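Local coordinates for UPF0255 protein frsA (Vibrio vulnificus, PDB 4I4C) that probably hydrolyses carboxylic esters, and folds as an alpha/beta hydrolase whose pocket binds hexanoic acid in this crystal, at residues E242-L247 against A339-K344; F271-N276 against D301-P306; G347-R352 against N374-F379; A360-L363 against V368-Y371. All coordinates share one frame; numbering follows the deposited sequence.

Contact 1 (E242-L247 against A339-K344)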
loop_
_atom_site.group_PDB
_atom_site.type_symbol
_atom_site.label_atom_id
_atom_site.label_comp_id
_atom_site.label_asym_id
_atom_site.label_seq_id
_atom_site.Cartn_x
_atom_site.Cartn_y
_atom_site.Cartn_z
ATOM N N GLU A 242 16.089 -9.257 -2.362
ATOM C CA GLU A 242 16.599 -8.168 -3.190
ATOM C C GLU A 242 15.918 -8.157 -4.559
ATOM O O GLU A 242 15.808 -7.112 -5.197
ATOM C CB GLU A 242 18.122 -8.230 -3.325
ATOM C CG GLU A 242 18.744 -6.864 -3.594
ATOM C CD GLU A 242 20.258 -6.856 -3.456
ATOM O OE1 GLU A 242 20.795 -7.637 -2.636
ATOM O OE2 GLU A 242 20.910 -6.065 -4.171
ATOM N N ASP A 243 15.458 -9.328 -4.997
ATOM C CA ASP A 243 14.631 -9.445 -6.192
ATOM C C ASP A 243 13.166 -9.322 -5.782
ATOM O O ASP A 243 12.424 -10.301 -5.788
ATOM C CB ASP A 243 14.876 -10.790 -6.878
ATOM C CG ASP A 243 14.042 -10.967 -8.124
ATOM O OD1 ASP A 243 13.654 -9.946 -8.734
ATOM O OD2 ASP A 243 13.765 -12.130 -8.487
ATOM N N TYR A 244 12.752 -8.112 -5.417
ATOM C CA TYR A 244 11.421 -7.918 -4.852
ATOM C C TYR A 244 10.372 -7.597 -5.919
ATOM O O TYR A 244 9.216 -7.326 -5.600
ATOM C CB TYR A 244 11.438 -6.876 -3.718
ATOM C CG TYR A 244 12.079 -5.538 -4.052
ATOM C CD1 TYR A 244 13.264 -5.131 -3.434
ATOM C CD2 TYR A 244 11.487 -4.666 -4.962
ATOM C CE1 TYR A 244 13.859 -3.892 -3.742
ATOM C CE2 TYR A 244 12.067 -3.432 -5.270
ATOM C CZ TYR A 244 13.253 -3.049 -4.661
ATOM O OH TYR A 244 13.817 -1.820 -4.971
ATOM N N SER A 245 10.782 -7.644 -7.184
ATOM C CA SER A 245 9.854 -7.452 -8.298
ATOM C C SER A 245 9.383 -8.821 -8.792
ATOM O O SER A 245 8.519 -8.924 -9.666
ATOM C CB SER A 245 10.525 -6.669 -9.436
ATOM O OG SER A 245 11.743 -7.276 -9.839
ATOM N N ARG A 246 9.982 -9.850 -8.191
ATOM C CA ARG A 246 9.747 -11.276 -8.424
ATOM C C ARG A 246 8.310 -11.664 -8.786
ATOM O O ARG A 246 8.067 -12.337 -9.786
ATOM C CB ARG A 246 10.110 -12.008 -7.124
ATOM C CG ARG A 246 10.742 -13.358 -7.265
ATOM C CD ARG A 246 11.622 -13.651 -6.046
ATOM N NE ARG A 246 10.909 -14.237 -4.906
ATOM C CZ ARG A 246 10.575 -13.582 -3.797
ATOM N NH1 ARG A 246 10.870 -12.292 -3.667
ATOM N NH2 ARG A 246 9.946 -14.221 -2.809
ATOM N N LEU A 247 7.367 -11.276 -7.931
ATOM C CA LEU A 247 5.991 -11.724 -8.064
ATOM C C LEU A 247 5.301 -11.006 -9.217
ATOM O O LEU A 247 4.493 -11.592 -9.938
ATOM C CB LEU A 247 5.230 -11.505 -6.744
ATOM C CG LEU A 247 5.821 -12.064 -5.444
ATOM C CD1 LEU A 247 4.866 -11.825 -4.250
ATOM C CD2 LEU A 247 6.143 -13.538 -5.559
ATOM N N ALA A 339 19.910 -0.761 2.957
ATOM C CA ALA A 339 20.643 -0.116 1.863
ATOM C C ALA A 339 20.520 -0.924 0.563
ATOM O O ALA A 339 20.474 -0.360 -0.536
ATOM C CB ALA A 339 22.096 0.089 2.242
ATOM N N ALA A 340 20.422 -2.244 0.697
ATOM C CA ALA A 340 20.359 -3.122 -0.469
ATOM C C ALA A 340 19.089 -2.968 -1.313
ATOM O O ALA A 340 18.980 -3.559 -2.392
ATOM C CB ALA A 340 20.542 -4.566 -0.056
ATOM N N TRP A 341 18.142 -2.164 -0.834
ATOM C CA TRP A 341 16.857 -2.007 -1.512
ATOM C C TRP A 341 16.837 -0.829 -2.466
ATOM O O TRP A 341 15.923 -0.706 -3.285
ATOM C CB TRP A 341 15.714 -1.844 -0.499
ATOM C CG TRP A 341 15.418 -3.064 0.310
ATOM C CD1 TRP A 341 15.890 -4.329 0.104
ATOM C CD2 TRP A 341 14.572 -3.131 1.453
ATOM N NE1 TRP A 341 15.394 -5.180 1.056
ATOM C CE2 TRP A 341 14.580 -4.467 1.898
ATOM C CE3 TRP A 341 13.810 -2.189 2.151
ATOM C CZ2 TRP A 341 13.856 -4.884 3.008
ATOM C CZ3 TRP A 341 13.089 -2.606 3.251
ATOM C CH2 TRP A 341 13.118 -3.941 3.669
ATOM N N SER A 342 17.824 0.050 -2.333
ATOM C CA SER A 342 18.019 1.142 -3.278
ATOM C C SER A 342 18.251 0.617 -4.692
ATOM O O SER A 342 19.050 -0.292 -4.897
ATOM C CB SER A 342 19.210 2.002 -2.850
ATOM O OG SER A 342 19.785 2.698 -3.955
ATOM N N LEU A 343 17.561 1.212 -5.656
ATOM C CA LEU A 343 17.660 0.811 -7.054
ATOM C C LEU A 343 18.943 1.348 -7.691
ATOM O O LEU A 343 19.324 0.932 -8.778
ATOM C CB LEU A 343 16.441 1.291 -7.845
ATOM C CG LEU A 343 15.093 0.626 -7.564
ATOM C CD1 LEU A 343 14.004 1.272 -8.423
ATOM C CD2 LEU A 343 15.162 -0.860 -7.826
ATOM N N LYS A 344 19.584 2.283 -7.002
ATOM C CA LYS A 344 20.907 2.754 -7.371
ATOM C C LYS A 344 21.944 1.748 -6.862
ATOM O O LYS A 344 22.833 1.333 -7.607
ATOM C CB LYS A 344 21.167 4.139 -6.767
ATOM C CG LYS A 344 22.393 4.849 -7.307
ATOM C CD LYS A 344 22.806 5.973 -6.376
ATOM C CE LYS A 344 23.109 7.243 -7.152
ATOM N NZ LYS A 344 24.207 7.040 -8.126
#

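Contact 2 (F271-N276 against D301-P306). With 6NA (hexanoic acid), chain D.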
loop_
_atom_site.group_PDB
_atom_site.type_symbol
_atom_site.label_atom_id
_atom_site.label_comp_id
_atom_site.label_asym_id
_atom_site.label_seq_id
_atom_site.Cartn_x
_atom_site.Cartn_y
_atom_site.Cartn_z
ATOM N N PHE A 271 2.830 2.699 -5.877
ATOM C CA PHE A 271 2.845 3.689 -4.801
ATOM C C PHE A 271 3.833 3.256 -3.731
ATOM O O PHE A 271 3.938 2.065 -3.432
ATOM C CB PHE A 271 1.461 3.779 -4.154
ATOM C CG PHE A 271 0.352 4.102 -5.117
ATOM C CD1 PHE A 271 0.023 5.420 -5.401
ATOM C CD2 PHE A 271 -0.387 3.085 -5.710
ATOM C CE1 PHE A 271 -1.023 5.719 -6.280
ATOM C CE2 PHE A 271 -1.432 3.376 -6.584
ATOM C CZ PHE A 271 -1.746 4.698 -6.864
ATOM N N ARG A 272 4.523 4.214 -3.122
ATOM C CA ARG A 272 5.513 3.898 -2.093
ATOM C C ARG A 272 6.449 2.797 -2.576
ATOM O O ARG A 272 6.859 2.796 -3.730
ATOM C CB ARG A 272 4.837 3.472 -0.772
ATOM C CG ARG A 272 3.799 4.421 -0.245
ATOM C CD ARG A 272 4.325 5.815 -0.246
ATOM N NE ARG A 272 4.628 6.294 1.093
ATOM C CZ ARG A 272 5.354 7.380 1.344
ATOM N NH1 ARG A 272 5.871 8.104 0.338
ATOM N NH2 ARG A 272 5.571 7.734 2.604
ATOM N N PHE A 273 6.757 1.841 -1.703
ATOM C CA PHE A 273 7.700 0.774 -2.034
ATOM C C PHE A 273 7.204 -0.028 -3.229
ATOM O O PHE A 273 8.006 -0.595 -3.973
ATOM C CB PHE A 273 7.933 -0.149 -0.836
ATOM C CG PHE A 273 9.158 -1.022 -0.960
ATOM C CD1 PHE A 273 10.246 -0.615 -1.703
ATOM C CD2 PHE A 273 9.211 -2.255 -0.338
ATOM C CE1 PHE A 273 11.367 -1.417 -1.814
ATOM C CE2 PHE A 273 10.324 -3.064 -0.457
ATOM C CZ PHE A 273 11.402 -2.641 -1.194
ATOM N N GLY A 274 5.886 -0.071 -3.417
ATOM C CA GLY A 274 5.325 -0.620 -4.644
ATOM C C GLY A 274 5.985 -0.009 -5.882
ATOM O O GLY A 274 6.204 -0.685 -6.891
ATOM N N GLY A 275 6.317 1.277 -5.801
ATOM C CA GLY A 275 6.986 1.965 -6.896
ATOM C C GLY A 275 8.375 1.452 -7.261
ATOM O O GLY A 275 8.735 1.426 -8.435
ATOM N N ASN A 276 9.165 1.058 -6.271
ATOM C CA ASN A 276 10.462 0.450 -6.557
ATOM C C ASN A 276 10.338 -0.781 -7.412
ATOM O O ASN A 276 11.161 -1.011 -8.301
ATOM C CB ASN A 276 11.155 0.025 -5.290
ATOM C CG ASN A 276 11.616 1.179 -4.487
ATOM O OD1 ASN A 276 10.900 2.178 -4.353
ATOM N ND2 ASN A 276 12.827 1.068 -3.934
ATOM N N ASP A 301 17.228 7.381 -1.721
ATOM C CA ASP A 301 17.776 8.248 -0.675
ATOM C C ASP A 301 17.602 7.714 0.749
ATOM O O ASP A 301 18.581 7.554 1.470
ATOM C CB ASP A 301 17.229 9.676 -0.777
ATOM C CG ASP A 301 18.002 10.648 0.090
ATOM O OD1 ASP A 301 19.087 11.097 -0.336
ATOM O OD2 ASP A 301 17.534 10.953 1.204
ATOM N N ILE A 302 16.362 7.435 1.144
ATOM C CA ILE A 302 16.099 6.966 2.501
ATOM C C ILE A 302 16.769 5.613 2.778
ATOM O O ILE A 302 17.342 5.410 3.849
ATOM C CB ILE A 302 14.576 6.930 2.835
ATOM C CG1 ILE A 302 14.339 6.374 4.235
ATOM C CG2 ILE A 302 13.798 6.100 1.834
ATOM C CD1 ILE A 302 14.778 7.309 5.339
ATOM N N PHE A 303 16.713 4.702 1.808
ATOM C CA PHE A 303 17.269 3.362 1.986
ATOM C C PHE A 303 18.770 3.407 2.224
ATOM O O PHE A 303 19.333 2.579 2.946
ATOM C CB PHE A 303 16.958 2.492 0.767
ATOM C CG PHE A 303 15.543 2.004 0.727
ATOM C CD1 PHE A 303 14.786 1.947 1.885
ATOM C CD2 PHE A 303 14.966 1.610 -0.460
ATOM C CE1 PHE A 303 13.492 1.502 1.854
ATOM C CE2 PHE A 303 13.653 1.156 -0.489
ATOM C CZ PHE A 303 12.920 1.106 0.670
ATOM N N ALA A 304 19.402 4.404 1.628
ATOM C CA ALA A 304 20.844 4.545 1.677
ATOM C C ALA A 304 21.286 5.450 2.819
ATOM O O ALA A 304 22.465 5.779 2.921
ATOM C CB ALA A 304 21.353 5.092 0.341
ATOM N N SER A 305 20.346 5.860 3.669
ATOM C CA SER A 305 20.666 6.744 4.800
ATOM C C SER A 305 20.382 6.081 6.153
ATOM O O SER A 305 19.302 6.282 6.716
ATOM C CB SER A 305 19.865 8.052 4.708
ATOM O OG SER A 305 20.043 8.702 3.457
ATOM N N PRO A 306 21.354 5.313 6.694
ATOM C CA PRO A 306 21.158 4.586 7.959
ATOM C C PRO A 306 20.808 5.516 9.117
ATOM O O PRO A 306 19.989 5.169 9.986
ATOM C CB PRO A 306 22.525 3.939 8.209
ATOM C CG PRO A 306 23.136 3.836 6.862
ATOM C CD PRO A 306 22.694 5.069 6.134
HETATM C CA 6NA D . 7.759 2.428 2.247
HETATM C C 6NA D . 6.391 1.886 2.029
HETATM O O 6NA D . 6.131 1.143 1.124
HETATM C CB 6NA D . 8.419 1.951 3.468
HETATM C CG 6NA D . 9.795 2.324 3.698
HETATM C CD 6NA D . 10.105 3.725 3.934
HETATM C C6 6NA D . 9.978 4.163 5.305
HETATM O OXT 6NA D . 5.500 2.195 2.760
#

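Contact 3 (G347-R352 against N374-F379)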
loop_
_atom_site.group_PDB
_atom_site.type_symbol
_atom_site.label_atom_id
_atom_site.label_comp_id
_atom_site.label_asym_id
_atom_site.label_seq_id
_atom_site.Cartn_x
_atom_site.Cartn_y
_atom_site.Cartn_z
ATOM N N GLY A 347 22.048 -1.169 -9.044
ATOM C CA GLY A 347 22.701 -0.926 -10.328
ATOM C C GLY A 347 21.786 -0.515 -11.470
ATOM O O GLY A 347 22.208 -0.417 -12.628
ATOM N N PHE A 348 20.524 -0.253 -11.146
ATOM C CA PHE A 348 19.523 0.053 -12.162
ATOM C C PHE A 348 19.521 1.511 -12.595
ATOM O O PHE A 348 18.811 1.887 -13.531
ATOM C CB PHE A 348 18.125 -0.319 -11.648
ATOM C CG PHE A 348 17.877 -1.797 -11.577
ATOM C CD1 PHE A 348 17.522 -2.504 -12.718
ATOM C CD2 PHE A 348 18.001 -2.477 -10.383
ATOM C CE1 PHE A 348 17.291 -3.866 -12.660
ATOM C CE2 PHE A 348 17.775 -3.835 -10.320
ATOM C CZ PHE A 348 17.418 -4.531 -11.463
ATOM N N LEU A 349 20.290 2.342 -11.904
ATOM C CA LEU A 349 20.202 3.784 -12.127
ATOM C C LEU A 349 21.560 4.416 -12.432
ATOM O O LEU A 349 21.863 5.515 -11.957
ATOM C CB LEU A 349 19.556 4.470 -10.921
ATOM C CG LEU A 349 18.102 4.080 -10.641
ATOM C CD1 LEU A 349 17.607 4.803 -9.401
ATOM C CD2 LEU A 349 17.202 4.387 -11.853
ATOM N N SER A 350 22.357 3.727 -13.245
ATOM C CA SER A 350 23.730 4.148 -13.522
ATOM C C SER A 350 24.010 4.442 -14.994
ATOM O O SER A 350 24.601 5.468 -15.320
ATOM C CB SER A 350 24.707 3.087 -13.035
ATOM O OG SER A 350 24.688 2.981 -11.632
ATOM N N SER A 351 23.607 3.541 -15.883
ATOM C CA SER A 351 23.966 3.698 -17.292
ATOM C C SER A 351 22.870 3.277 -18.266
ATOM O O SER A 351 22.536 4.010 -19.197
ATOM C CB SER A 351 25.267 2.944 -17.588
ATOM O OG SER A 351 25.330 1.727 -16.857
ATOM N N ARG A 352 22.317 2.092 -18.043
ATOM C CA ARG A 352 21.301 1.535 -18.922
ATOM C C ARG A 352 19.991 2.315 -18.900
ATOM O O ARG A 352 19.443 2.601 -17.839
ATOM C CB ARG A 352 21.044 0.083 -18.536
ATOM C CG ARG A 352 22.318 -0.722 -18.434
ATOM C CD ARG A 352 22.368 -1.810 -19.489
ATOM N NE ARG A 352 22.020 -1.311 -20.812
ATOM C CZ ARG A 352 21.747 -2.097 -21.846
ATOM N NH1 ARG A 352 21.787 -3.419 -21.700
ATOM N NH2 ARG A 352 21.429 -1.565 -23.022
ATOM N N ASN A 374 13.297 10.720 -7.863
ATOM C CA ASN A 374 12.496 10.704 -9.080
ATOM C C ASN A 374 13.210 11.232 -10.329
ATOM O O ASN A 374 12.972 10.751 -11.435
ATOM C CB ASN A 374 11.173 11.421 -8.821
ATOM C CG ASN A 374 10.345 10.694 -7.788
ATOM O OD1 ASN A 374 10.082 9.499 -7.934
ATOM N ND2 ASN A 374 9.986 11.380 -6.714
ATOM N N GLN A 375 14.093 12.206 -10.139
ATOM C CA GLN A 375 14.953 12.676 -11.219
ATOM C C GLN A 375 15.866 11.590 -11.773
ATOM O O GLN A 375 16.053 11.492 -12.986
ATOM C CB GLN A 375 15.799 13.853 -10.746
ATOM C CG GLN A 375 15.186 15.191 -11.060
ATOM C CD GLN A 375 16.013 16.325 -10.511
ATOM O OE1 GLN A 375 16.502 16.269 -9.374
ATOM N NE2 GLN A 375 16.186 17.361 -11.316
ATOM N N MET A 376 16.439 10.784 -10.882
ATOM C CA MET A 376 17.264 9.648 -11.286
ATOM C C MET A 376 16.495 8.699 -12.186
ATOM O O MET A 376 16.932 8.363 -13.290
ATOM C CB MET A 376 17.725 8.876 -10.061
ATOM C CG MET A 376 19.097 9.231 -9.586
ATOM S SD MET A 376 19.817 7.871 -8.664
ATOM C CE MET A 376 18.954 8.033 -7.116
ATOM N N VAL A 377 15.346 8.253 -11.693
ATOM C CA VAL A 377 14.504 7.338 -12.447
ATOM C C VAL A 377 14.164 7.932 -13.817
ATOM O O VAL A 377 14.255 7.249 -14.837
ATOM C CB VAL A 377 13.209 6.994 -11.663
ATOM C CG1 VAL A 377 12.212 6.279 -12.554
ATOM C CG2 VAL A 377 13.542 6.147 -10.438
ATOM N N ALA A 378 13.812 9.216 -13.842
ATOM C CA ALA A 378 13.262 9.804 -15.048
ATOM C C ALA A 378 14.312 9.892 -16.134
ATOM O O ALA A 378 14.006 9.732 -17.316
ATOM C CB ALA A 378 12.678 11.173 -14.769
ATOM N N PHE A 379 15.551 10.138 -15.726
ATOM C CA PHE A 379 16.621 10.280 -16.696
ATOM C C PHE A 379 16.909 8.973 -17.408
ATOM O O PHE A 379 17.250 8.978 -18.588
ATOM C CB PHE A 379 17.908 10.809 -16.071
ATOM C CG PHE A 379 18.978 11.078 -17.085
ATOM C CD1 PHE A 379 18.920 12.213 -17.882
ATOM C CD2 PHE A 379 20.017 10.179 -17.276
ATOM C CE1 PHE A 379 19.888 12.457 -18.830
ATOM C CE2 PHE A 379 20.995 10.420 -18.226
ATOM C CZ PHE A 379 20.929 11.561 -19.002
#

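Contact 4 (A360-L363 against V368-Y371)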
loop_
_atom_site.group_PDB
_atom_site.type_symbol
_atom_site.label_atom_id
_atom_site.label_comp_id
_atom_site.label_asym_id
_atom_site.label_seq_id
_atom_site.Cartn_x
_atom_site.Cartn_y
_atom_site.Cartn_z
ATOM N N ALA A 360 7.557 9.702 -12.866
ATOM C CA ALA A 360 7.951 9.505 -11.484
ATOM C C ALA A 360 7.660 10.763 -10.678
ATOM O O ALA A 360 8.274 11.811 -10.888
ATOM C CB ALA A 360 9.428 9.132 -11.405
ATOM N N MET A 361 6.707 10.655 -9.758
ATOM C CA MET A 361 6.241 11.805 -9.019
ATOM C C MET A 361 6.333 11.554 -7.532
ATOM O O MET A 361 6.296 10.410 -7.070
ATOM C CB MET A 361 4.777 12.084 -9.368
ATOM C CG MET A 361 4.508 12.156 -10.871
ATOM S SD MET A 361 2.762 12.272 -11.302
ATOM C CE MET A 361 2.188 10.621 -10.954
ATOM N N SER A 362 6.440 12.644 -6.792
ATOM C CA SER A 362 6.211 12.630 -5.361
ATOM C C SER A 362 5.797 14.034 -4.975
ATOM O O SER A 362 6.001 14.978 -5.746
ATOM C CB SER A 362 7.467 12.204 -4.603
ATOM O OG SER A 362 8.424 13.250 -4.593
ATOM N N LEU A 363 5.193 14.174 -3.793
ATOM C CA LEU A 363 4.758 15.476 -3.320
ATOM C C LEU A 363 5.949 16.266 -2.785
ATOM O O LEU A 363 6.898 15.689 -2.252
ATOM C CB LEU A 363 3.658 15.331 -2.255
ATOM C CG LEU A 363 2.214 15.114 -2.727
ATOM C CD1 LEU A 363 2.069 13.966 -3.701
ATOM C CD2 LEU A 363 1.276 14.915 -1.530
ATOM N N VAL A 368 10.440 10.689 2.205
ATOM C CA VAL A 368 10.566 9.294 1.806
ATOM C C VAL A 368 10.871 9.207 0.316
ATOM O O VAL A 368 11.526 8.269 -0.133
ATOM C CB VAL A 368 9.274 8.500 2.132
ATOM C CG1 VAL A 368 9.308 7.114 1.516
ATOM C CG2 VAL A 368 9.077 8.410 3.628
ATOM N N SER A 369 10.406 10.200 -0.443
ATOM C CA SER A 369 10.595 10.212 -1.894
ATOM C C SER A 369 11.050 11.570 -2.427
ATOM O O SER A 369 10.249 12.331 -2.962
ATOM C CB SER A 369 9.299 9.820 -2.594
ATOM O OG SER A 369 9.517 9.658 -3.980
ATOM N N PRO A 370 12.341 11.879 -2.279
ATOM C CA PRO A 370 12.818 13.195 -2.716
ATOM C C PRO A 370 12.753 13.360 -4.235
ATOM O O PRO A 370 12.720 12.384 -4.982
ATOM C CB PRO A 370 14.270 13.229 -2.222
ATOM C CG PRO A 370 14.671 11.774 -2.099
ATOM C CD PRO A 370 13.408 11.040 -1.699
ATOM N N TYR A 371 12.719 14.603 -4.685
ATOM C CA TYR A 371 12.709 14.898 -6.113
ATOM C C TYR A 371 13.953 14.286 -6.790
ATOM O O TYR A 371 13.869 13.738 -7.894
ATOM C CB TYR A 371 12.616 16.416 -6.326
ATOM C CG TYR A 371 12.588 16.866 -7.769
ATOM C CD1 TYR A 371 11.659 16.350 -8.659
ATOM C CD2 TYR A 371 13.474 17.833 -8.233
ATOM C CE1 TYR A 371 11.618 16.766 -9.974
ATOM C CE2 TYR A 371 13.441 18.258 -9.554
ATOM C CZ TYR A 371 12.507 17.719 -10.418
ATOM O OH TYR A 371 12.462 18.122 -11.735
#

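Contact 1 (E242-L247 against A339-K344)
E242 extends over the backbone of A340: its CG lies 3.5 Å from A340 O, and its OE1 passes near the A340 methyl group. The glutamate carboxylate is exposed and poorly ordered, and the small A340 side chain leaves it room to pass over the carbonyl. Y244 carries the contact. With CG set between the backbone N and the carbonyl carbon (chi1 52°), its ring swings toward 339-344, and Y244 OH donates a 2.9 Å hydrogen bond to W341 O. The carbonyl receives it in its own plane, while W341 O lies at the edge of the phenol. This buried hydroxyl is gripped twice, since it also receives N276 ND2. The same ring turns its edge to the face of the W341 five-membered ring, planes at 84°, in an offset T-shaped pair. Within the alpha/beta hydrolase fold, this joins the entry to helix 246-254 to the long loop before strand 358-363. L343 CD2 comes obliquely against Y244 OH, 3.3 Å away; a branched, apolar leucine suits this place, for it also packs on V279 of helix 273-284. Further along, R246 NH1 reaches D243 O from above the carbonyl plane, and R246 NE pairs with E176.

Contact 2 (F271-N276 against D301-P306)
The backbones of F273 and F303 stay well apart, their CA atoms 10.7 Å from each other, so large side chains have to span the gap between the start of helix 273-284 and the type I turn at I302-S305. Phenylalanine does this from both sides. F303 presents its edge to the face of F273 in an offset T-shaped pair, centroids 5.5 Å apart and planes at 82°; the nearest atoms are F273 CE1 and F303 CE2, at 3.7 Å. F273 reaches across because its CG stands opposite the backbone N (chi1 -164°). N276, one helical turn on, slides past F303 in the opposite direction and brings ND2 to 3.5 Å from F303 CE2, at the ring edge; this ND2 donates to P298 O as well as to the Y244 hydroxyl. S305, at the end of the turn, reaches back with OG to D301 O over 2.7 Å, from above the carbonyl plane. The step from strand 266-271 into the helix corresponds to the nucleophile elbow of the alpha/beta hydrolases: R272, with positive phi (49°), stands where the fold usually carries its nucleophile, and forms a salt bridge with D366. F273 N gives hexanoic acid O a hydrogen bond of 3.0 Å, and L202 N gives the ligand another. Two backbone N-H groups gripping the acid resemble an oxyanion hole, beside which the aromatic pair forms an apolar wall.

Contact 3 (G347-R352 against N374-F379)
Apolar packing is all that joins L349 to M376 and V377, and the two branches of the leucine divide the work. L349 CD1 touches M376 SD at 3.9 Å. The other branch, L349 CD2, reaches the helix backbone itself, 4.0 Å from V377 CA, and passes close to V377 CG2. The forked end of leucine suits a place where one side chain must fill the angle between two successive helical residues. L349 and M376 cross at about a right angle, with SD meeting CD1 at the crossing; the bend of the methionine at its thioether (chi3 -77°) turns M376 CE back to 4.2 Å from L349 CD1, so the flexible end wraps round the leucine methyl. Helix 371-379 is the connection of a beta-alpha-beta crossover between the parallel strands 358-363 and 385-389 of the alpha/beta hydrolase sheet; the loop 347-352 lays L349 against it, and V377 also packs against I358 and A360 of the first strand. No hydrogen bond crosses between the two segments, and polar interactions belong to the helix and its surroundings. At the far end of the helix, K353 donates NZ to F379 O and makes a cation-pi contact with the F379 ring.

Contact 4 (A360-L363 against V368-Y371)
S362 OG donates a short hydrogen bond of 2.6 Å to S369 O, arriving nearly along the C=O axis (angle 161°). Serine suits position 362: it is small enough for the backbones to come close, the CA atoms of S362 and S369 being 6.1 Å apart, and its hydroxyl lies where the carbonyl needs a donor. The OG of S362 sits between its own backbone N and carbonyl carbon (chi1 74°), which turns it to the carbonyl. Behind the bond the two side chains press together, S362 CB standing 3.6 Å from S369 CB and 3.3 Å from S369 OG. The second hydroxyl is itself held twice, by A297 O and by N374 ND2, so the buried S369 is fixed at both its side chain and its backbone carbonyl. P370 occupies the N-cap position just before helix 371-379, where its missing N-H costs no helix bond. The short excursion between the segments carries D366, which lines the bound polyether's pocket and lies where alpha/beta hydrolases usually place the catalytic acid; V368 N bonds to D366 OD1. On its other side, strand 358-363 turns M361 and L363 to helix 394-413, while its edges pair with strands 291-295 and 385-389, and helix 371-379 covers A360 and S362.

How the contacts relate
From the N terminus, contact 1 opens first, at the approach to and first residues of helix 246-254, and closes only with 339-344. Contact 2 falls wholly within that span, taking in the turn after strand 266-271 and the loop past strand 291-295. Once contact 1 has closed, contact 3 opens at 347-352 and closes on helix 371-379, enclosing contact 4 at the tip of strand 358-363. No two loops cross. Contacts 1 and 2 meet where W341 CB packs on F303 CD2 at 3.5 Å. L343 O and F348 N, 2.9 Å apart, join contact 1 to contact 3, and D301 lies against P370 between contacts 2 and 4. Together they join the loops after strands 266-271, 291-295 and 358-363, and the long loop before 358-363, to helices 273-284 and 371-379.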